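Local coordinates for protein glycerate dehydrogenase (Bacillus sp. 5mfcol3.1, PDB 6P2I) that probably acts as an NADPH-dependent imine reductase that converts acyclic imino acids asymmetrically into amino acids, and here holds its cofactor together with D-arginine, at residues 37-40 with 41-45; 200-204 with 205-209; 276-280 with 281-285. All blocks are in the same frame, centred on the assembly; numbering follows the deposited sequence. Where two conformers were deposited one is given.

Overall arrangement
Each of the three interactions is a local contact within one continuous run of chain, and all are partly buried. Interaction 1, on helix 35-43 of the domain with the five-stranded parallel sheet, lies farthest from the chain centre (about 27 Å), touches no other protein chain, and joins helical turns by backbone and serine bonds. Interaction 2, likewise untouched by another protein chain, follows strand 195-198 of the seven-stranded Rossmann-type sheet; polar turns and one ion pair brace a loop whose Ile200 and Thr206 face the adenine. Interaction 3 starts helix 280-298, is partly covered by the second subunit, and has one tryptophan touching both D-arginine and the nicotinamide amide. Interactions 2 and 3 share the cofactor without touching.

Interaction 1. Residues 37-40 with 41-45; sequences EAIN and RLSST
Glu37 and Arg41, one helical turn apart, send their side chains out next to one another and in the same direction, yet their charged ends meet only loosely. The salt bridge is long, 3.9 Å from Glu37 OE2 to Arg41 NH2, and because the oxygen stands well out of the guanidinium plane, charge alone links the two and no N-H is aimed at the carboxylate. Over one face of the guanidinium lies Glu37 CB, 4.0 Å from Arg41 NE. With CG beside the backbone N (chi1 -67°) and the chain extended as far as NE, Arg41 reaches back along the helix to stronger partners: Asp31 in a salt bridge, the carbonyl of Ile6, and the ring of Phe29 in a cation-pi contact.

The backbone bonds are those of an alpha helix. Arg41 N donates to Glu37 O at 2.8 Å, Leu42 N to Ala38 O at 2.8 Å, and Ser43 N to Ile39 O.

Two serine hydroxyls fold back onto carbonyls of the preceding turn. Ser43 OG gives its proton to Ile39 O at 2.9 Å, meeting it from the face opposite to Ser43 N, which leaves that oxygen gripped by two donors of one residue; the same hydroxyl is also bonded to Ser64 N. In one of its two conformers Ser44 OG donates to Asn40 O at 2.7 Å, a bond that may therefore be only partly occupied.

On the apolar side Leu42 packs on Ile55 and Ile63, and Ala38 and Ile39 on Met59 of helix 57-60. In the parallel sheet the strands run in the order 25-28, 2-5, 47-50, and helix 35-43 is the connecting helix of a beta-alpha-beta crossover that leads from strand 25-28 to strand 47-50, beyond strand 2-5.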
loop_
_atom_site.group_PDB
_atom_site.type_symbol
_atom_site.label_atom_id
_atom_site.label_comp_id
_atom_site.label_asym_id
_atom_site.label_seq_id
_atom_site.Cartn_x
_atom_site.Cartn_y
_atom_site.Cartn_z
ATOM N N GLU A 37 -26.314 -28.478 17.420
ATOM C CA GLU A 37 -27.043 -27.218 17.317
ATOM C C GLU A 37 -27.190 -26.802 15.862
ATOM O O GLU A 37 -28.259 -26.338 15.441
ATOM C CB GLU A 37 -26.324 -26.119 18.113
ATOM C CG GLU A 37 -26.595 -26.153 19.625
ATOM C CD GLU A 37 -25.648 -25.245 20.402
ATOM O OE1 GLU A 37 -24.520 -25.041 19.923
ATOM O OE2 GLU A 37 -26.021 -24.750 21.489
ATOM N N ALA A 38 -26.128 -26.980 15.074
ATOM C CA ALA A 38 -26.161 -26.559 13.679
ATOM C C ALA A 38 -27.223 -27.328 12.908
ATOM O O ALA A 38 -28.041 -26.733 12.194
ATOM C CB ALA A 38 -24.781 -26.751 13.050
ATOM N N ILE A 39 -27.235 -28.656 13.051
ATOM C CA ILE A 39 -28.246 -29.468 12.380
ATOM C C ILE A 39 -29.640 -29.063 12.838
ATOM O O ILE A 39 -30.570 -28.956 12.025
ATOM C CB ILE A 39 -27.986 -30.965 12.625
ATOM C CG1 ILE A 39 -26.716 -31.404 11.887
ATOM C CG2 ILE A 39 -29.184 -31.783 12.189
ATOM C CD1 ILE A 39 -26.228 -32.779 12.292
ATOM N N ASN A 40 -29.805 -28.814 14.142
ATOM C CA ASN A 40 -31.117 -28.439 14.658
ATOM C C ASN A 40 -31.559 -27.086 14.114
ATOM O O ASN A 40 -32.721 -26.922 13.716
ATOM C CB ASN A 40 -31.106 -28.416 16.186
ATOM C CG ASN A 40 -32.500 -28.287 16.769
ATOM O OD1 ASN A 40 -32.908 -27.211 17.208
ATOM N ND2 ASN A 40 -33.247 -29.386 16.761
ATOM N N ARG A 41 -30.654 -26.103 14.094
ATOM C CA ARG A 41 -31.017 -24.794 13.565
ATOM C C ARG A 41 -31.323 -24.881 12.083
ATOM O O ARG A 41 -32.284 -24.265 11.607
ATOM C CB ARG A 41 -29.900 -23.783 13.825
ATOM C CG ARG A 41 -29.707 -23.483 15.298
ATOM C CD ARG A 41 -28.360 -22.833 15.574
ATOM N NE ARG A 41 -28.144 -22.727 17.017
ATOM C CZ ARG A 41 -27.151 -22.043 17.577
ATOM N NH1 ARG A 41 -26.267 -21.382 16.819
ATOM N NH2 ARG A 41 -27.042 -22.013 18.902
ATOM N N LEU A 42 -30.523 -25.652 11.341
ATOM C CA LEU A 42 -30.779 -25.808 9.914
ATOM C C LEU A 42 -32.102 -26.520 9.657
ATOM O O LEU A 42 -32.786 -26.212 8.676
ATOM C CB LEU A 42 -29.621 -26.562 9.255
ATOM C CG LEU A 42 -28.334 -25.726 9.175
ATOM C CD1 LEU A 42 -27.111 -26.621 8.957
ATOM C CD2 LEU A 42 -28.416 -24.646 8.091
ATOM N N SER A 43 -32.479 -27.456 10.520
ATOM C CA SER A 43 -33.709 -28.214 10.324
ATOM C C SER A 43 -34.952 -27.511 10.856
ATOM O O SER A 43 -36.065 -28.022 10.661
ATOM C CB SER A 43 -33.589 -29.590 10.988
ATOM O OG SER A 43 -32.510 -30.325 10.442
ATOM N N SER A 44 -34.799 -26.359 11.508
ATOM C CA SER A 44 -35.921 -25.635 12.087
ATOM C C SER A 44 -36.266 -24.381 11.294
ATOM O O SER A 44 -37.015 -23.528 11.780
ATOM C CB SER A 44 -35.619 -25.284 13.543
ATOM O OG SER A 44 -35.343 -26.461 14.290
ATOM N N THR A 45 -35.743 -24.260 10.077
ATOM C CA THR A 45 -35.864 -23.037 9.309
ATOM C C THR A 45 -36.111 -23.383 7.847
ATOM O O THR A 45 -35.841 -24.498 7.391
ATOM C CB THR A 45 -34.605 -22.168 9.490
ATOM O OG1 THR A 45 -34.872 -20.825 9.067
ATOM C CG2 THR A 45 -33.413 -22.723 8.702
#

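Interaction 2. Residues 200-204 with 205-209; sequences IPRNA and DTEII. With NAP (NADP nicotinamide-adenine-dinucleotide phosphate), chain C.
The guanidinium of Arg202 takes Glu207 OE2 at its edge, close to its plane; Ile200 CD1 lies over one face of the NADP adenine, and on the same side Thr206 CG2 lies over its exocyclic amino group N6A. This is the loop after strand 195-198 of the Rossmann-type domain, with an Asx turn at Asn203, its closing bond from Asp205 N weak, and a type II beta turn from Thr206 to Ile209. Arg202 and Glu207 form a salt bridge in which Arg202 NH2 donates to Glu207 OE2 at 3.1 Å and NE adds a weak bond to the same oxygen; the carboxylate is met from above its own plane, 68° from that of the guanidinium. An alanine at Glu207 would probably leave Arg202 NE and NH2 without this carboxylate, and the guanidinium less firmly held next to the like charge of Arg229.

Ile200 CD1 comes within 3.4 Å of NAP C4A. Asn203 and Thr206 bond reciprocally, Thr206 N to Asn203 OD1 at 3.1 Å and Asn203 N to Thr206 OG1 at 2.9 Å. Thr206 OG1 (chi1 65°) also donates to Pro201 O at 2.7 Å, in the carbonyl plane on a lone pair.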
loop_
_atom_site.group_PDB
_atom_site.type_symbol
_atom_site.label_atom_id
_atom_site.label_comp_id
_atom_site.label_asym_id
_atom_site.label_seq_id
_atom_site.Cartn_x
_atom_site.Cartn_y
_atom_site.Cartn_z
ATOM N N ILE A 200 -8.777 -17.078 -6.330
ATOM C CA ILE A 200 -9.364 -18.329 -6.794
ATOM C C ILE A 200 -10.053 -19.017 -5.622
ATOM O O ILE A 200 -9.568 -18.935 -4.483
ATOM C CB ILE A 200 -8.269 -19.198 -7.442
ATOM C CG1 ILE A 200 -8.836 -20.406 -8.165
ATOM C CG2 ILE A 200 -7.205 -19.603 -6.426
ATOM C CD1 ILE A 200 -7.760 -21.238 -8.817
ATOM N N PRO A 201 -11.198 -19.653 -5.840
ATOM C CA PRO A 201 -11.853 -20.383 -4.748
ATOM C C PRO A 201 -11.062 -21.620 -4.376
ATOM O O PRO A 201 -10.345 -22.202 -5.193
ATOM C CB PRO A 201 -13.213 -20.754 -5.341
ATOM C CG PRO A 201 -12.940 -20.881 -6.798
ATOM C CD PRO A 201 -11.964 -19.763 -7.096
ATOM N N ARG A 202 -11.208 -22.028 -3.121
ATOM C CA ARG A 202 -10.625 -23.277 -2.651
ATOM C C ARG A 202 -11.593 -24.432 -2.872
ATOM O O ARG A 202 -12.745 -24.385 -2.424
ATOM C CB ARG A 202 -10.261 -23.176 -1.172
ATOM C CG ARG A 202 -9.746 -24.478 -0.588
ATOM C CD ARG A 202 -10.135 -24.590 0.865
ATOM N NE ARG A 202 -9.524 -25.742 1.506
ATOM C CZ ARG A 202 -9.516 -25.933 2.820
ATOM N NH1 ARG A 202 -10.081 -25.038 3.621
ATOM N NH2 ARG A 202 -8.940 -27.012 3.330
ATOM N N ASN A 203 -11.130 -25.464 -3.568
ATOM C CA ASN A 203 -11.879 -26.710 -3.690
ATOM C C ASN A 203 -10.879 -27.833 -3.918
ATOM O O ASN A 203 -9.665 -27.621 -3.854
ATOM C CB ASN A 203 -12.931 -26.620 -4.804
ATOM C CG ASN A 203 -12.342 -26.179 -6.126
ATOM O OD1 ASN A 203 -11.339 -26.721 -6.580
ATOM N ND2 ASN A 203 -12.957 -25.181 -6.742
ATOM N N ALA A 204 -11.396 -29.040 -4.165
ATOM C CA ALA A 204 -10.530 -30.197 -4.362
ATOM C C ALA A 204 -9.555 -29.990 -5.518
ATOM O O ALA A 204 -8.434 -30.511 -5.484
ATOM C CB ALA A 204 -11.381 -31.450 -4.591
ATOM N N ASP A 205 -9.950 -29.218 -6.537
ATOM C CA ASP A 205 -9.087 -28.982 -7.691
ATOM C C ASP A 205 -7.989 -27.965 -7.405
ATOM O O ASP A 205 -6.886 -28.076 -7.955
ATOM C CB ASP A 205 -9.917 -28.501 -8.883
ATOM C CG ASP A 205 -10.949 -29.519 -9.331
ATOM O OD1 ASP A 205 -10.806 -30.715 -8.992
ATOM O OD2 ASP A 205 -11.906 -29.115 -10.027
ATOM N N THR A 206 -8.264 -26.965 -6.575
ATOM C CA THR A 206 -7.336 -25.865 -6.373
ATOM C C THR A 206 -6.517 -25.981 -5.096
ATOM O O THR A 206 -5.614 -25.171 -4.894
ATOM C CB THR A 206 -8.091 -24.532 -6.375
ATOM O OG1 THR A 206 -8.983 -24.492 -5.256
ATOM C CG2 THR A 206 -8.891 -24.382 -7.656
ATOM N N GLU A 207 -6.803 -26.954 -4.232
ATOM C CA GLU A 207 -5.967 -27.143 -3.054
ATOM C C GLU A 207 -4.535 -27.431 -3.477
ATOM O O GLU A 207 -4.295 -28.267 -4.353
ATOM C CB GLU A 207 -6.514 -28.281 -2.190
ATOM C CG GLU A 207 -7.746 -27.869 -1.410
ATOM C CD GLU A 207 -7.675 -28.271 0.040
ATOM O OE1 GLU A 207 -6.555 -28.291 0.596
ATOM O OE2 GLU A 207 -8.741 -28.579 0.616
ATOM N N ILE A 208 -3.589 -26.711 -2.870
ATOM C CA ILE A 208 -2.163 -26.842 -3.165
ATOM C C ILE A 208 -1.913 -26.650 -4.657
ATOM O O ILE A 208 -1.124 -27.385 -5.267
ATOM C CB ILE A 208 -1.599 -28.196 -2.692
ATOM C CG1 ILE A 208 -2.255 -28.642 -1.386
ATOM C CG2 ILE A 208 -0.086 -28.099 -2.495
ATOM C CD1 ILE A 208 -1.812 -27.839 -0.186
ATOM N N ILE A 209 -2.590 -25.672 -5.259
ATOM C CA ILE A 209 -2.322 -25.384 -6.663
ATOM C C ILE A 209 -0.917 -24.813 -6.830
ATOM O O ILE A 209 -0.261 -25.053 -7.851
ATOM C CB ILE A 209 -3.398 -24.448 -7.247
ATOM C CG1 ILE A 209 -3.315 -24.436 -8.777
ATOM C CG2 ILE A 209 -3.284 -23.041 -6.666
ATOM C CD1 ILE A 209 -4.275 -23.468 -9.446
HETATM P PA NAP C . -14.889 -15.533 -8.831
HETATM O O1A NAP C . -15.670 -16.830 -8.797
HETATM O O2A NAP C . -15.521 -14.304 -9.415
HETATM O O5B NAP C . -13.535 -15.805 -9.635
HETATM C C5B NAP C . -12.795 -17.008 -9.452
HETATM C C4B NAP C . -11.706 -17.035 -10.518
HETATM O O4B NAP C . -10.900 -18.191 -10.279
HETATM C C3B NAP C . -12.276 -17.184 -11.930
HETATM O O3B NAP C . -11.379 -16.557 -12.869
HETATM C C2B NAP C . -12.236 -18.674 -12.169
HETATM O O2B NAP C . -12.166 -19.015 -13.545
HETATM C C1B NAP C . -10.928 -18.990 -11.467
HETATM N N9A NAP C . -10.814 -20.428 -11.176
HETATM C C8A NAP C . -11.720 -21.207 -10.552
HETATM N N7A NAP C . -11.273 -22.486 -10.487
HETATM C C5A NAP C . -10.075 -22.517 -11.098
HETATM C C6A NAP C . -9.054 -23.545 -11.384
HETATM N N6A NAP C . -9.244 -24.829 -10.998
HETATM N N1A NAP C . -7.940 -23.152 -12.035
HETATM C C2A NAP C . -7.736 -21.875 -12.426
HETATM N N3A NAP C . -8.614 -20.878 -12.204
HETATM C C4A NAP C . -9.779 -21.155 -11.553
HETATM O O3 NAP C . -14.362 -15.321 -7.320
HETATM P PN NAP C . -13.987 -13.934 -6.597
HETATM O O1N NAP C . -15.242 -13.176 -6.243
HETATM O O2N NAP C . -12.923 -13.216 -7.397
HETATM O O5D NAP C . -13.368 -14.496 -5.226
HETATM C C5D NAP C . -12.214 -15.344 -5.252
HETATM C C4D NAP C . -11.881 -15.833 -3.848
HETATM O O4D NAP C . -11.499 -14.722 -3.044
HETATM C C3D NAP C . -13.057 -16.428 -3.088
HETATM O O3D NAP C . -13.304 -17.799 -3.435
HETATM C C2D NAP C . -12.626 -16.247 -1.640
HETATM O O2D NAP C . -12.006 -17.452 -1.172
HETATM C C1D NAP C . -11.621 -15.093 -1.677
HETATM N N1N NAP C . -12.104 -13.962 -0.874
HETATM C C2N NAP C . -11.336 -13.484 0.121
HETATM C C3N NAP C . -11.767 -12.425 0.916
HETATM C C7N NAP C . -10.902 -11.922 2.046
HETATM O O7N NAP C . -11.405 -11.227 2.917
HETATM N N7N NAP C . -9.614 -12.287 2.122
HETATM C C4N NAP C . -13.020 -11.860 0.665
HETATM C C5N NAP C . -13.805 -12.378 -0.367
HETATM C C6N NAP C . -13.312 -13.432 -1.128
HETATM P P2B NAP C . -13.467 -19.178 -14.486
HETATM O O1X NAP C . -14.370 -20.168 -13.772
HETATM O O2X NAP C . -14.079 -17.805 -14.560
HETATM O O3X NAP C . -12.888 -19.635 -15.798
#

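Interaction 3. Residues 276-280 with 281-285; sequences AWYSY and EAREK. With DAR (D-arginine), chain D; NAP (NADP nicotinamide-adenine-dinucleotide phosphate), chain C.
Ser279 and Ala282 mark the start of helix 280-298, which the chain enters from an inverse gamma turn centred on Tyr278, and the first helical bond runs from Arg283 N to Ser279 O at 3.0 Å. Ser279 is the N-cap: its OG accepts from Ala282 N at 2.8 Å and is also bonded to Glu139 of the second subunit. Beside it the methyl of Ala282 is pressed close to Trp277 O.

Arg283 folds back over the turn. Its CG stands between the backbone N and the carbonyl carbon (chi1 72°), which directs the extended chain toward Tyr278, and NH1 donates to Tyr278 OH at 3.0 Å. That oxygen lies in the guanidinium plane, while ring and guanidinium are turned 71° apart; Arg283 CD passes 3.7 Å from Tyr278 CE1. Tyr280 runs next to Arg283 and in the same direction, its CD1 3.9 Å from Arg283 NH2. At the NE edge of the guanidinium, also in its plane, a water accepts from Arg283 NE at 2.8 Å and donates to Tyr280 O and Glu284 OE1. Glu284 is held in turn by Tyr11 and Trp15.

Trp277 is sandwiched, with CD of the bound D-arginine over one face and Tyr278 CD1 over the opposite one. Its CE2 is 3.3 Å from DAR CD, and its CB 3.2 Å from NAP O7N of the nicotinamide amide. The second subunit adds Tyr132, edge-to-face with the Trp277 ring, and Lys143, in a salt bridge with Glu281. A serine-capped helix start thus adjoins both the dimer interface and the pocket holding D-arginine and the nicotinamide, probably the active site, where Trp277 lines the D-arginine and cofactor sites together.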
loop_
_atom_site.group_PDB
_atom_site.type_symbol
_atom_site.label_atom_id
_atom_site.label_comp_id
_atom_site.label_asym_id
_atom_site.label_seq_id
_atom_site.Cartn_x
_atom_site.Cartn_y
_atom_site.Cartn_z
ATOM N N ALA A 276 -8.869 -8.488 4.993
ATOM C CA ALA A 276 -8.844 -7.863 3.670
ATOM C C ALA A 276 -10.194 -7.282 3.274
ATOM O O ALA A 276 -10.264 -6.232 2.619
ATOM C CB ALA A 276 -8.392 -8.880 2.623
ATOM N N TRP A 277 -11.277 -7.966 3.640
ATOM C CA TRP A 277 -12.599 -7.599 3.160
ATOM C C TRP A 277 -13.256 -6.479 3.936
ATOM O O TRP A 277 -14.286 -5.966 3.481
ATOM C CB TRP A 277 -13.540 -8.800 3.237
ATOM C CG TRP A 277 -13.952 -9.166 4.665
ATOM C CD1 TRP A 277 -13.206 -9.845 5.596
ATOM C CD2 TRP A 277 -15.203 -8.876 5.295
ATOM N NE1 TRP A 277 -13.917 -9.993 6.762
ATOM C CE2 TRP A 277 -15.148 -9.408 6.604
ATOM C CE3 TRP A 277 -16.369 -8.225 4.879
ATOM C CZ2 TRP A 277 -16.226 -9.326 7.497
ATOM C CZ3 TRP A 277 -17.437 -8.135 5.769
ATOM C CH2 TRP A 277 -17.358 -8.686 7.064
ATOM N N TYR A 278 -12.763 -6.136 5.129
ATOM C CA TYR A 278 -13.652 -5.493 6.099
ATOM C C TYR A 278 -13.579 -3.971 5.992
ATOM O O TYR A 278 -13.038 -3.282 6.853
ATOM C CB TYR A 278 -13.338 -5.963 7.516
ATOM C CG TYR A 278 -14.479 -5.699 8.479
ATOM C CD1 TYR A 278 -15.793 -5.978 8.118
ATOM C CD2 TYR A 278 -14.246 -5.155 9.738
ATOM C CE1 TYR A 278 -16.847 -5.736 8.975
ATOM C CE2 TYR A 278 -15.304 -4.909 10.615
ATOM C CZ TYR A 278 -16.600 -5.205 10.224
ATOM O OH TYR A 278 -17.647 -4.968 11.075
ATOM N N SER A 279 -14.196 -3.453 4.929
ATOM C CA SER A 279 -14.413 -2.021 4.773
ATOM C C SER A 279 -15.854 -1.652 5.116
ATOM O O SER A 279 -16.762 -2.488 5.080
ATOM C CB SER A 279 -14.094 -1.558 3.347
ATOM O OG SER A 279 -15.049 -2.077 2.424
ATOM N N TYR A 280 -16.053 -0.372 5.449
ATOM C CA TYR A 280 -17.414 0.129 5.631
ATOM C C TYR A 280 -18.265 -0.148 4.404
ATOM O O TYR A 280 -19.438 -0.528 4.519
ATOM C CB TYR A 280 -17.406 1.631 5.899
ATOM C CG TYR A 280 -16.851 2.042 7.239
ATOM C CD1 TYR A 280 -17.638 1.995 8.384
ATOM C CD2 TYR A 280 -15.541 2.473 7.357
ATOM C CE1 TYR A 280 -17.124 2.390 9.616
ATOM C CE2 TYR A 280 -15.019 2.868 8.574
ATOM C CZ TYR A 280 -15.814 2.811 9.704
ATOM O OH TYR A 280 -15.290 3.202 10.916
ATOM N N GLU A 281 -17.699 0.075 3.213
ATOM C CA GLU A 281 -18.463 -0.133 1.990
ATOM C C GLU A 281 -18.781 -1.608 1.784
ATOM O O GLU A 281 -19.902 -1.955 1.386
ATOM C CB GLU A 281 -17.709 0.422 0.778
ATOM C CG GLU A 281 -17.429 1.923 0.817
ATOM C CD GLU A 281 -16.243 2.342 1.711
ATOM O OE1 GLU A 281 -15.474 1.471 2.180
ATOM O OE2 GLU A 281 -16.074 3.562 1.936
ATOM N N ALA A 282 -17.813 -2.491 2.046
ATOM C CA ALA A 282 -18.025 -3.918 1.813
ATOM C C ALA A 282 -19.083 -4.488 2.753
ATOM O O ALA A 282 -19.964 -5.242 2.324
ATOM C CB ALA A 282 -16.710 -4.687 1.965
ATOM N N ARG A 283 -19.006 -4.165 4.045
ATOM C CA ARG A 283 -19.960 -4.787 4.962
ATOM C C ARG A 283 -21.373 -4.292 4.703
ATOM O O ARG A 283 -22.333 -5.039 4.912
ATOM C CB ARG A 283 -19.545 -4.544 6.419
ATOM C CG ARG A 283 -19.728 -3.119 6.915
ATOM C CD ARG A 283 -19.329 -2.997 8.375
ATOM N NE ARG A 283 -19.718 -1.713 8.950
ATOM C CZ ARG A 283 -19.572 -1.399 10.230
ATOM N NH1 ARG A 283 -19.026 -2.269 11.078
ATOM N NH2 ARG A 283 -19.965 -0.211 10.664
ATOM N N GLU A 284 -21.530 -3.057 4.223
ATOM C CA GLU A 284 -22.863 -2.601 3.841
ATOM C C GLU A 284 -23.347 -3.331 2.593
ATOM O O GLU A 284 -24.491 -3.804 2.542
ATOM C CB GLU A 284 -22.878 -1.085 3.631
ATOM C CG GLU A 284 -24.202 -0.432 4.022
ATOM C CD GLU A 284 -24.509 -0.530 5.518
ATOM O OE1 GLU A 284 -23.587 -0.816 6.314
ATOM O OE2 GLU A 284 -25.678 -0.308 5.904
ATOM N N LYS A 285 -22.491 -3.433 1.574
ATOM C CA LYS A 285 -22.854 -4.187 0.379
ATOM C C LYS A 285 -23.197 -5.626 0.724
ATOM O O LYS A 285 -24.078 -6.225 0.098
ATOM C CB LYS A 285 -21.714 -4.154 -0.637
ATOM C CG LYS A 285 -21.654 -2.878 -1.443
ATOM C CD LYS A 285 -20.347 -2.834 -2.253
ATOM C CE LYS A 285 -20.423 -1.884 -3.423
ATOM N NZ LYS A 285 -19.171 -1.983 -4.232
HETATM N N DAR D . -13.720 -15.573 3.314
HETATM C CA DAR D . -14.128 -14.288 2.745
HETATM C CB DAR D . -14.371 -13.237 3.838
HETATM C CG DAR D . -15.511 -13.601 4.795
HETATM C CD DAR D . -15.998 -12.387 5.582
HETATM N NE DAR D . -17.167 -12.609 6.434
HETATM C CZ DAR D . -18.296 -11.920 6.242
HETATM N NH1 DAR D . -18.563 -11.381 5.048
HETATM N NH2 DAR D . -19.175 -11.762 7.233
HETATM C C DAR D . -15.323 -14.467 1.826
HETATM O O DAR D . -16.176 -13.573 1.657
HETATM O OXT DAR D . -15.420 -15.540 1.231
HETATM P PA NAP C . -14.889 -15.533 -8.831
HETATM O O1A NAP C . -15.670 -16.830 -8.797
HETATM O O2A NAP C . -15.521 -14.304 -9.415
HETATM O O5B NAP C . -13.535 -15.805 -9.635
HETATM C C5B NAP C . -12.795 -17.008 -9.452
HETATM C C4B NAP C . -11.706 -17.035 -10.518
HETATM O O4B NAP C . -10.900 -18.191 -10.279
HETATM C C3B NAP C . -12.276 -17.184 -11.930
HETATM O O3B NAP C . -11.379 -16.557 -12.869
HETATM C C2B NAP C . -12.236 -18.674 -12.169
HETATM O O2B NAP C . -12.166 -19.015 -13.545
HETATM C C1B NAP C . -10.928 -18.990 -11.467
HETATM N N9A NAP C . -10.814 -20.428 -11.176
HETATM C C8A NAP C . -11.720 -21.207 -10.552
HETATM N N7A NAP C . -11.273 -22.486 -10.487
HETATM C C5A NAP C . -10.075 -22.517 -11.098
HETATM C C6A NAP C . -9.054 -23.545 -11.384
HETATM N N6A NAP C . -9.244 -24.829 -10.998
HETATM N N1A NAP C . -7.940 -23.152 -12.035
HETATM C C2A NAP C . -7.736 -21.875 -12.426
HETATM N N3A NAP C . -8.614 -20.878 -12.204
HETATM C C4A NAP C . -9.779 -21.155 -11.553
HETATM O O3 NAP C . -14.362 -15.321 -7.320
HETATM P PN NAP C . -13.987 -13.934 -6.597
HETATM O O1N NAP C . -15.242 -13.176 -6.243
HETATM O O2N NAP C . -12.923 -13.216 -7.397
HETATM O O5D NAP C . -13.368 -14.496 -5.226
HETATM C C5D NAP C . -12.214 -15.344 -5.252
HETATM C C4D NAP C . -11.881 -15.833 -3.848
HETATM O O4D NAP C . -11.499 -14.722 -3.044
HETATM C C3D NAP C . -13.057 -16.428 -3.088
HETATM O O3D NAP C . -13.304 -17.799 -3.435
HETATM C C2D NAP C . -12.626 -16.247 -1.640
HETATM O O2D NAP C . -12.006 -17.452 -1.172
HETATM C C1D NAP C . -11.621 -15.093 -1.677
HETATM N N1N NAP C . -12.104 -13.962 -0.874
HETATM C C2N NAP C . -11.336 -13.484 0.121
HETATM C C3N NAP C . -11.767 -12.425 0.916
HETATM C C7N NAP C . -10.902 -11.922 2.046
HETATM O O7N NAP C . -11.405 -11.227 2.917
HETATM N N7N NAP C . -9.614 -12.287 2.122
HETATM C C4N NAP C . -13.020 -11.860 0.665
HETATM C C5N NAP C . -13.805 -12.378 -0.367
HETATM C C6N NAP C . -13.312 -13.432 -1.128
HETATM P P2B NAP C . -13.467 -19.178 -14.486
HETATM O O1X NAP C . -14.370 -20.168 -13.772
HETATM O O2X NAP C . -14.079 -17.805 -14.560
HETATM O O3X NAP C . -12.888 -19.635 -15.798
HETATM O O HOH W 1 -20.704 0.001 6.942
#